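Local coordinates for protein ribonuclease S-F11 (Nicotiana alata, PDB 1IOO) that cleaves RNA as a secreted T2-family ribonuclease of the style and takes part in gametophytic self-incompatibility, by which the plant rejects its own pollen, at residues A[133-136]-A[137-140]. Numbering follows the deposited sequence.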
loop_
_atom_site.group_PDB
_atom_site.type_symbol
_atom_site.label_atom_id
_atom_site.label_comp_id
_atom_site.label_asym_id
_atom_site.label_seq_id
_atom_site.Cartn_x
_atom_site.Cartn_y
_atom_site.Cartn_z
ATOM N N THR A 133 3.620 -19.520 -6.307
ATOM C CA THR A 133 2.180 -19.683 -6.299
ATOM C C THR A 133 1.533 -18.620 -5.434
ATOM O O THR A 133 2.140 -18.116 -4.487
ATOM C CB THR A 133 1.739 -21.068 -5.763
ATOM O OG1 THR A 133 2.119 -21.209 -4.388
ATOM C CG2 THR A 133 2.367 -22.180 -6.585
ATOM N N PHE A 134 0.303 -18.264 -5.773
ATOM C CA PHE A 134 -0.429 -17.282 -5.001
ATOM C C PHE A 134 -0.525 -17.708 -3.541
ATOM O O PHE A 134 -0.310 -16.902 -2.635
ATOM C CB PHE A 134 -1.841 -17.118 -5.569
ATOM C CG PHE A 134 -2.737 -16.272 -4.719
ATOM C CD1 PHE A 134 -2.790 -14.893 -4.893
ATOM C CD2 PHE A 134 -3.509 -16.855 -3.720
ATOM C CE1 PHE A 134 -3.601 -14.111 -4.083
ATOM C CE2 PHE A 134 -4.322 -16.079 -2.904
ATOM C CZ PHE A 134 -4.367 -14.706 -3.087
ATOM N N GLN A 135 -0.827 -18.987 -3.323
ATOM C CA GLN A 135 -1.002 -19.517 -1.978
ATOM C C GLN A 135 0.261 -19.375 -1.139
ATOM O O GLN A 135 0.187 -19.059 0.049
ATOM C CB GLN A 135 -1.422 -20.988 -2.030
ATOM C CG GLN A 135 -1.985 -21.498 -0.714
ATOM C CD GLN A 135 -3.243 -20.756 -0.301
ATOM O OE1 GLN A 135 -4.183 -20.625 -1.086
ATOM N NE2 GLN A 135 -3.270 -20.270 0.936
ATOM N N ASP A 136 1.419 -19.628 -1.742
ATOM C CA ASP A 136 2.678 -19.504 -1.010
ATOM C C ASP A 136 2.917 -18.060 -0.576
ATOM O O ASP A 136 3.341 -17.803 0.550
ATOM C CB ASP A 136 3.851 -20.009 -1.853
ATOM C CG ASP A 136 3.931 -21.529 -1.889
ATOM O OD1 ASP A 136 3.163 -22.184 -1.155
ATOM O OD2 ASP A 136 4.769 -22.066 -2.643
ATOM N N ILE A 137 2.645 -17.119 -1.474
ATOM C CA ILE A 137 2.790 -15.708 -1.146
ATOM C C ILE A 137 1.795 -15.317 -0.052
ATOM O O ILE A 137 2.163 -14.704 0.950
ATOM C CB ILE A 137 2.556 -14.823 -2.397
ATOM C CG1 ILE A 137 3.661 -15.086 -3.420
ATOM C CG2 ILE A 137 2.545 -13.343 -2.007
ATOM C CD1 ILE A 137 3.388 -14.478 -4.784
ATOM N N PHE A 138 0.536 -15.694 -0.257
ATOM C CA PHE A 138 -0.531 -15.421 0.703
ATOM C C PHE A 138 -0.172 -15.961 2.099
ATOM O O PHE A 138 -0.239 -15.235 3.092
ATOM C CB PHE A 138 -1.825 -16.070 0.200
ATOM C CG PHE A 138 -3.005 -15.887 1.109
ATOM C CD1 PHE A 138 -3.909 -14.851 0.902
ATOM C CD2 PHE A 138 -3.225 -16.765 2.163
ATOM C CE1 PHE A 138 -5.019 -14.694 1.740
ATOM C CE2 PHE A 138 -4.326 -16.615 2.999
ATOM C CZ PHE A 138 -5.222 -15.579 2.786
ATOM N N ASP A 139 0.212 -17.233 2.163
ATOM C CA ASP A 139 0.564 -17.862 3.436
ATOM C C ASP A 139 1.700 -17.120 4.145
ATOM O O ASP A 139 1.647 -16.901 5.355
ATOM C CB ASP A 139 0.965 -19.325 3.225
ATOM C CG ASP A 139 -0.223 -20.224 2.913
ATOM O OD1 ASP A 139 -1.380 -19.785 3.093
ATOM O OD2 ASP A 139 0.004 -21.386 2.505
ATOM N N ALA A 140 2.729 -16.745 3.394
ATOM C CA ALA A 140 3.866 -16.039 3.969
ATOM C C ALA A 140 3.438 -14.716 4.608
ATOM O O ALA A 140 3.819 -14.406 5.736
ATOM C CB ALA A 140 4.921 -15.795 2.894
HETATM O O HOH W 1 1.049 -22.760 0.389
#
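Q135 and D139, one turn apart on the first turns of helix 134-145, are joined twice. D139 N gives its hydrogen to Q135 O at 2.8 Å, and Q135 NE2 donates to D139 OD1 at 2.9 Å. The side-chain bond is bent, 150° at the hydrogen; OD1 lies close to the amide plane of Q135, whereas NE2 reaches OD1 from above the carboxylate plane. The two planes stand 54° apart. The glutamine chain bends at chi2, which brings NE2, and not OE1, to D139 OD1. The other carboxylate oxygen, D139 OD2, accepts from a water at 2.7 Å, and the same water donates to D136 OD1. Its two hydrogens thus bridge two acidic groups of like charge, which probably eases the repulsion between them. At the start of the helix T133 is the N-cap: its chi1 of 64° turns OG1 back to accept from D136 N at 3.2 Å, supplying a partner to an amide of the first turn. T133 O takes I137 N, F134 O takes F138 N in a nearly straight bond, and D136 O takes A140 N, so the i to i+4 pattern is regular from the cap onward. The rings of F134 and F138 lie obliquely to each other, centroids 5.9 Å apart, with F134 CE2 against F138 CB at 4.0 Å and the F138 ring edge next to D139 OD1. F134 and I137 pack on I151 of strand 150-154, F138 reaches N148 and P149, and K188 makes a cation-pi contact with F134. This is the N-terminal end of an amphipathic, threonine-capped alpha-helix, packed by its apolar side against the RNase T2 beta-sheet, away from the active site.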